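Local atomic coordinates of putative protease I (Bacteroides thetaiotaomicron VPI-5482, PDB entry 3CNE), a protein that binds flavins such as lumichrome, riboflavin, FMN and FAD as a homodimer and may store them, apparently without proteolytic or chaperone activity. Residues C16-I30 with E160-L174. Sequence-based numbering, arbitrary orientation.
Sequences CGLFQYLEAFFENGI and ENTIWTMLPKVIEAL. With FMN (flavin mononucleotide), chain N.
Gln-20 reaches from helix 16-27 to the turn at 160-164, the chain extended beyond CG (chi2 -170°), which carries the amide across. CB and CG serve as spacer; Gln-20 CD passes 4.1 Å from Ile-163 CB, and OE1 lies against the same branched side chain. Gln-20 NE2 donates to Glu-160 O at 2.8 Å, nearly straight (168°), with the acceptor in the plane of the Gln-20 amide. A water donates to Gln-20 OE1 and Glu-160 O and accepts from Trp-164 N, so an amide, donor and acceptor at once, suits this place. Trp-164 lays one indole face on the flavin, CZ2 3.4 Å from FMN C5A, while Thr-165 CG2 covers the other; an alanine here would probably leave this face of the isoalloxazine without its indole cover and weaken flavin binding. Gly-17 lets Glu-160 CG come within 3.5 Å of its CA, where a CB would clash. Farther along, small Ala-24 admits Leu-167 CD2 and Ile-171 CD1, and Ile-171 CD1 also meets Ile-30 CD1 at 3.6 Å. Phe-25 CE1 touches Leu-174 CD1 at 3.6 Å. The axes of helices 16-27 and 167-174 cross at -43°, approaching to 10.6 Å, on the central sheet of this DJ-1/PfpI fold: Tyr-21 and Phe-25 rest on strand 69-73, Met-166 and Val-170 on strand 154-157, and Tyr-21 OH is hydrogen-bonded to His-110 at the end of strand 106-110.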
loop_
_atom_site.group_PDB
_atom_site.type_symbol
_atom_site.label_atom_id
_atom_site.label_comp_id
_atom_site.label_asym_id
_atom_site.label_seq_id
_atom_site.Cartn_x
_atom_site.Cartn_y
_atom_site.Cartn_z
ATOM N N CYS A 16 -3.217 0.460 1.212
ATOM C CA CYS A 16 -2.609 1.632 0.670
ATOM C C CYS A 16 -2.081 2.498 1.836
ATOM O O CYS A 16 -0.917 2.884 1.822
ATOM C CB CYS A 16 -3.592 2.426 -0.221
ATOM S SG CYS A 16 -2.792 3.932 -0.884
ATOM N N GLY A 17 -2.895 2.708 2.870
ATOM C CA GLY A 17 -2.430 3.460 4.071
ATOM C C GLY A 17 -1.254 2.759 4.761
ATOM O O GLY A 17 -0.209 3.371 5.016
ATOM N N LEU A 18 -1.423 1.463 5.037
ATOM C CA LEU A 18 -0.438 0.698 5.773
ATOM C C LEU A 18 0.954 0.841 5.138
ATOM O O LEU A 18 1.892 1.254 5.800
ATOM C CB LEU A 18 -0.824 -0.791 5.856
ATOM C CG LEU A 18 0.149 -1.674 6.659
ATOM C CD1 LEU A 18 0.297 -1.184 8.125
ATOM C CD2 LEU A 18 -0.267 -3.129 6.621
ATOM N N PHE A 19 1.056 0.500 3.855
ATOM C CA PHE A 19 2.334 0.468 3.181
ATOM C C PHE A 19 2.988 1.825 2.921
ATOM O O PHE A 19 4.206 1.908 2.833
ATOM C CB PHE A 19 2.284 -0.436 1.950
ATOM C CG PHE A 19 2.287 -1.871 2.328
ATOM C CD1 PHE A 19 1.105 -2.572 2.430
ATOM C CD2 PHE A 19 3.482 -2.496 2.696
ATOM C CE1 PHE A 19 1.097 -3.925 2.809
ATOM C CE2 PHE A 19 3.475 -3.825 3.091
ATOM C CZ PHE A 19 2.289 -4.531 3.153
ATOM N N GLN A 20 2.184 2.870 2.804
ATOM C CA GLN A 20 2.749 4.228 2.841
ATOM C C GLN A 20 3.586 4.438 4.098
ATOM O O GLN A 20 4.697 4.936 4.016
ATOM C CB GLN A 20 1.638 5.280 2.778
ATOM C CG GLN A 20 1.089 5.492 1.385
ATOM C CD GLN A 20 0.190 6.705 1.349
ATOM O OE1 GLN A 20 0.675 7.849 1.372
ATOM N NE2 GLN A 20 -1.122 6.476 1.352
ATOM N N TYR A 21 3.070 4.030 5.257
ATOM C CA TYR A 21 3.864 4.070 6.477
ATOM C C TYR A 21 5.076 3.132 6.385
ATOM O O TYR A 21 6.197 3.554 6.658
ATOM C CB TYR A 21 3.045 3.696 7.718
ATOM C CG TYR A 21 1.882 4.616 8.044
ATOM C CD1 TYR A 21 2.107 5.960 8.389
ATOM C CD2 TYR A 21 0.568 4.135 8.074
ATOM C CE1 TYR A 21 1.038 6.819 8.707
ATOM C CE2 TYR A 21 -0.493 4.978 8.403
ATOM C CZ TYR A 21 -0.244 6.320 8.723
ATOM O OH TYR A 21 -1.276 7.173 9.040
ATOM N N LEU A 22 4.847 1.874 6.000
ATOM C CA LEU A 22 5.900 0.870 6.133
ATOM C C LEU A 22 7.030 1.121 5.165
ATOM O O LEU A 22 8.191 0.931 5.520
ATOM C CB LEU A 22 5.365 -0.556 6.018
ATOM C CG LEU A 22 4.222 -0.929 6.972
ATOM C CD1 LEU A 22 3.911 -2.412 6.843
ATOM C CD2 LEU A 22 4.523 -0.546 8.436
ATOM N N GLU A 23 6.701 1.537 3.942
ATOM C CA GLU A 23 7.734 1.891 2.986
ATOM C C GLU A 23 8.560 3.051 3.496
ATOM O O GLU A 23 9.812 3.013 3.460
ATOM C CB GLU A 23 7.143 2.254 1.639
ATOM C CG GLU A 23 8.223 2.605 0.633
ATOM C CD GLU A 23 7.680 3.267 -0.556
ATOM O OE1 GLU A 23 6.882 4.220 -0.387
ATOM O OE2 GLU A 23 8.039 2.823 -1.664
ATOM N N ALA A 24 7.880 4.088 3.960
ATOM C CA ALA A 24 8.604 5.259 4.496
ATOM C C ALA A 24 9.552 4.881 5.653
ATOM O O ALA A 24 10.713 5.293 5.648
ATOM C CB ALA A 24 7.635 6.382 4.900
ATOM N N PHE A 25 9.068 4.090 6.614
ATOM C CA PHE A 25 9.900 3.672 7.745
ATOM C C PHE A 25 11.085 2.867 7.250
ATOM O O PHE A 25 12.211 3.145 7.634
ATOM C CB PHE A 25 9.134 2.827 8.787
ATOM C CG PHE A 25 7.996 3.538 9.463
ATOM C CD1 PHE A 25 8.020 4.911 9.677
ATOM C CD2 PHE A 25 6.907 2.817 9.926
ATOM C CE1 PHE A 25 6.941 5.567 10.305
ATOM C CE2 PHE A 25 5.832 3.457 10.578
ATOM C CZ PHE A 25 5.849 4.836 10.758
ATOM N N PHE A 26 10.819 1.888 6.381
ATOM C CA PHE A 26 11.850 0.980 5.895
ATOM C C PHE A 26 12.939 1.717 5.126
ATOM O O PHE A 26 14.134 1.469 5.322
ATOM C CB PHE A 26 11.254 -0.151 5.034
ATOM C CG PHE A 26 12.206 -1.280 4.838
ATOM C CD1 PHE A 26 12.433 -2.188 5.858
ATOM C CD2 PHE A 26 12.932 -1.401 3.668
ATOM C CE1 PHE A 26 13.365 -3.217 5.709
ATOM C CE2 PHE A 26 13.869 -2.443 3.510
ATOM C CZ PHE A 26 14.073 -3.346 4.540
ATOM N N GLU A 27 12.519 2.632 4.260
ATOM C CA GLU A 27 13.458 3.391 3.442
ATOM C C GLU A 27 14.207 4.431 4.257
ATOM O O GLU A 27 15.286 4.852 3.855
ATOM C CB GLU A 27 12.767 3.997 2.203
ATOM C CG GLU A 27 12.343 2.887 1.204
ATOM C CD GLU A 27 11.735 3.381 -0.106
ATOM O OE1 GLU A 27 11.330 4.571 -0.180
ATOM O OE2 GLU A 27 11.630 2.546 -1.055
ATOM N N ASN A 28 13.674 4.809 5.422
ATOM C CA ASN A 28 14.427 5.712 6.310
ATOM C C ASN A 28 15.095 5.057 7.509
ATOM O O ASN A 28 15.603 5.747 8.394
ATOM C CB ASN A 28 13.561 6.876 6.736
ATOM C CG ASN A 28 13.231 7.768 5.569
ATOM O OD1 ASN A 28 14.057 8.574 5.150
ATOM N ND2 ASN A 28 12.050 7.584 4.998
ATOM N N GLY A 29 15.088 3.730 7.525
ATOM C CA GLY A 29 15.706 2.947 8.599
ATOM C C GLY A 29 15.082 3.093 9.978
ATOM O O GLY A 29 15.760 2.934 10.985
ATOM N N ILE A 30 13.785 3.377 10.041
ATOM C CA ILE A 30 13.093 3.531 11.320
ATOM C C ILE A 30 12.548 2.163 11.696
ATOM O O ILE A 30 11.916 1.478 10.877
ATOM C CB ILE A 30 11.930 4.582 11.206
ATOM C CG1 ILE A 30 12.481 5.995 10.973
ATOM C CG2 ILE A 30 11.033 4.543 12.447
ATOM C CD1 ILE A 30 11.509 6.887 10.144
ATOM N N GLU A 160 -6.092 8.000 3.497
ATOM C CA GLU A 160 -4.910 7.413 2.862
ATOM C C GLU A 160 -4.381 8.346 1.790
ATOM O O GLU A 160 -3.187 8.375 1.525
ATOM C CB GLU A 160 -5.221 6.032 2.229
ATOM C CG GLU A 160 -5.489 4.925 3.249
ATOM C CD GLU A 160 -6.920 4.950 3.835
ATOM O OE1 GLU A 160 -7.199 4.181 4.806
ATOM O OE2 GLU A 160 -7.759 5.747 3.332
ATOM N N ASN A 161 -5.256 9.119 1.153
ATOM C CA ASN A 161 -4.743 10.007 0.117
ATOM C C ASN A 161 -4.156 11.326 0.609
ATOM O O ASN A 161 -3.629 12.086 -0.189
ATOM C CB ASN A 161 -5.778 10.265 -0.967
ATOM C CG ASN A 161 -7.145 10.364 -0.427
ATOM O OD1 ASN A 161 -7.527 11.413 0.091
ATOM N ND2 ASN A 161 -7.924 9.256 -0.522
ATOM N N THR A 162 -4.236 11.599 1.906
ATOM C CA THR A 162 -3.565 12.798 2.437
ATOM C C THR A 162 -2.366 12.494 3.367
ATOM O O THR A 162 -1.743 13.422 3.956
ATOM C CB THR A 162 -4.542 13.717 3.168
ATOM O OG1 THR A 162 -5.081 13.048 4.314
ATOM C CG2 THR A 162 -5.666 14.151 2.263
ATOM N N ILE A 163 -2.060 11.209 3.524
ATOM C CA ILE A 163 -0.920 10.800 4.350
ATOM C C ILE A 163 0.366 11.519 3.896
ATOM O O ILE A 163 1.130 12.026 4.730
ATOM C CB ILE A 163 -0.734 9.273 4.376
ATOM C CG1 ILE A 163 -1.845 8.633 5.224
ATOM C CG2 ILE A 163 0.652 8.903 4.989
ATOM C CD1 ILE A 163 -1.964 7.121 5.062
ATOM N N TRP A 164 0.553 11.608 2.572
ATOM C CA TRP A 164 1.706 12.286 1.972
ATOM C C TRP A 164 1.928 13.692 2.537
ATOM O O TRP A 164 3.066 14.142 2.573
ATOM C CB TRP A 164 1.590 12.359 0.437
ATOM C CG TRP A 164 0.584 13.372 -0.086
ATOM C CD1 TRP A 164 -0.736 13.179 -0.279
ATOM C CD2 TRP A 164 0.854 14.729 -0.480
ATOM N NE1 TRP A 164 -1.328 14.318 -0.776
ATOM C CE2 TRP A 164 -0.363 15.284 -0.917
ATOM C CE3 TRP A 164 2.014 15.524 -0.515
ATOM C CZ2 TRP A 164 -0.463 16.610 -1.363
ATOM C CZ3 TRP A 164 1.914 16.843 -0.978
ATOM C CH2 TRP A 164 0.690 17.366 -1.390
ATOM N N THR A 165 0.850 14.381 2.948
ATOM C CA THR A 165 0.956 15.769 3.468
ATOM C C THR A 165 1.633 15.887 4.839
ATOM O O THR A 165 2.101 16.968 5.211
ATOM C CB THR A 165 -0.402 16.515 3.553
ATOM O OG1 THR A 165 -1.248 15.907 4.546
ATOM C CG2 THR A 165 -1.086 16.572 2.199
HETATM N N MSE A 166 1.689 14.795 5.591
HETATM C CA MSE A 166 2.302 14.838 6.913
HETATM C C MSE A 166 3.463 13.859 7.073
HETATM O O MSE A 166 4.175 13.910 8.053
HETATM C CB MSE A 166 1.271 14.565 7.995
HETATM C CG MSE A 166 0.613 13.198 7.854
HETATM SE SE MSE A 166 -0.159 12.529 9.519
HETATM C CE MSE A 166 0.940 10.908 9.662
ATOM N N LEU A 167 3.636 12.956 6.119
ATOM C CA LEU A 167 4.594 11.866 6.264
ATOM C C LEU A 167 6.061 12.339 6.385
ATOM O O LEU A 167 6.807 11.785 7.197
ATOM C CB LEU A 167 4.398 10.832 5.139
ATOM C CG LEU A 167 5.060 9.468 5.290
ATOM C CD1 LEU A 167 4.677 8.808 6.604
ATOM C CD2 LEU A 167 4.685 8.580 4.082
ATOM N N PRO A 168 6.477 13.370 5.614
ATOM C CA PRO A 168 7.845 13.875 5.825
ATOM C C PRO A 168 8.075 14.384 7.252
ATOM O O PRO A 168 9.156 14.167 7.808
ATOM C CB PRO A 168 7.945 15.047 4.824
ATOM C CG PRO A 168 6.963 14.662 3.734
ATOM C CD PRO A 168 5.801 14.128 4.544
ATOM N N LYS A 169 7.078 15.043 7.835
ATOM C CA LYS A 169 7.179 15.499 9.228
ATOM C C LYS A 169 7.235 14.303 10.188
ATOM O O LYS A 169 7.950 14.339 11.175
ATOM C CB LYS A 169 6.015 16.453 9.586
ATOM C CG LYS A 169 6.079 17.826 8.879
ATOM C CD LYS A 169 5.026 18.837 9.372
ATOM C CE LYS A 169 3.598 18.609 8.819
ATOM N NZ LYS A 169 3.218 19.352 7.548
ATOM N N VAL A 170 6.482 13.235 9.890
ATOM C CA VAL A 170 6.479 12.046 10.746
ATOM C C VAL A 170 7.855 11.399 10.719
ATOM O O VAL A 170 8.397 11.021 11.758
ATOM C CB VAL A 170 5.432 11.018 10.290
ATOM C CG1 VAL A 170 5.550 9.733 11.121
ATOM C CG2 VAL A 170 4.063 11.619 10.419
ATOM N N ILE A 171 8.396 11.257 9.517
ATOM C CA ILE A 171 9.721 10.675 9.334
ATOM C C ILE A 171 10.755 11.504 10.099
ATOM O O ILE A 171 11.553 10.947 10.842
ATOM C CB ILE A 171 10.115 10.550 7.842
ATOM C CG1 ILE A 171 9.206 9.549 7.101
ATOM C CG2 ILE A 171 11.599 10.112 7.706
ATOM C CD1 ILE A 171 9.119 8.194 7.769
ATOM N N GLU A 172 10.725 12.824 9.913
ATOM C CA GLU A 172 11.666 13.736 10.574
ATOM C C GLU A 172 11.618 13.576 12.103
ATOM O O GLU A 172 12.659 13.516 12.760
ATOM C CB GLU A 172 11.414 15.178 10.116
ATOM C CG GLU A 172 12.010 16.300 11.006
ATOM C CD GLU A 172 13.498 16.571 10.760
ATOM O OE1 GLU A 172 14.306 16.428 11.719
ATOM O OE2 GLU A 172 13.868 16.932 9.616
ATOM N N ALA A 173 10.414 13.449 12.654
ATOM C CA ALA A 173 10.215 13.268 14.114
ATOM C C ALA A 173 10.719 11.927 14.650
ATOM O O ALA A 173 11.030 11.806 15.838
ATOM C CB ALA A 173 8.746 13.463 14.479
ATOM N N LEU A 174 10.794 10.919 13.783
ATOM C CA LEU A 174 11.184 9.567 14.200
ATOM C C LEU A 174 12.670 9.227 14.016
ATOM O O LEU A 174 13.113 8.137 14.397
ATOM C CB LEU A 174 10.320 8.526 13.473
ATOM C CG LEU A 174 8.889 8.365 13.999
ATOM C CD1 LEU A 174 8.056 7.580 13.016
ATOM C CD2 LEU A 174 8.919 7.642 15.340
HETATM N N1 FMN N . 1.432 11.683 -3.204
HETATM C C2 FMN N . 0.564 10.636 -2.971
HETATM O O2 FMN N . 1.021 9.556 -2.581
HETATM N N3 FMN N . -0.797 10.808 -3.179
HETATM C C4 FMN N . -1.288 12.031 -3.628
HETATM O O4 FMN N . -2.510 12.204 -3.761
HETATM C C4A FMN N . -0.407 13.087 -3.860
HETATM N N5 FMN N . -0.882 14.311 -4.303
HETATM C C5A FMN N . 0.011 15.342 -4.530
HETATM C C6 FMN N . -0.464 16.567 -4.973
HETATM C C7 FMN N . 0.409 17.628 -5.201
HETATM C C7M FMN N . -0.154 19.010 -5.003
HETATM C C8 FMN N . 1.788 17.448 -5.016
HETATM C C8M FMN N . 2.722 18.154 -5.974
HETATM C C9 FMN N . 2.241 16.215 -4.548
HETATM C C9A FMN N . 1.376 15.154 -4.315
HETATM N N10 FMN N . 1.865 13.927 -3.870
HETATM C C10 FMN N . 0.962 12.904 -3.649
HETATM C "C1'" FMN N . 3.096 13.890 -3.009
HETATM C "C2'" FMN N . 4.362 13.400 -3.701
HETATM O "O2'" FMN N . 4.435 11.985 -3.635
HETATM C "C3'" FMN N . 5.574 14.038 -3.011
HETATM O "O3'" FMN N . 5.469 15.446 -3.107
HETATM C "C4'" FMN N . 6.912 13.584 -3.600
HETATM O "O4'" FMN N . 7.353 12.380 -2.995
HETATM O O HOH W 1 -0.846 9.919 0.706
#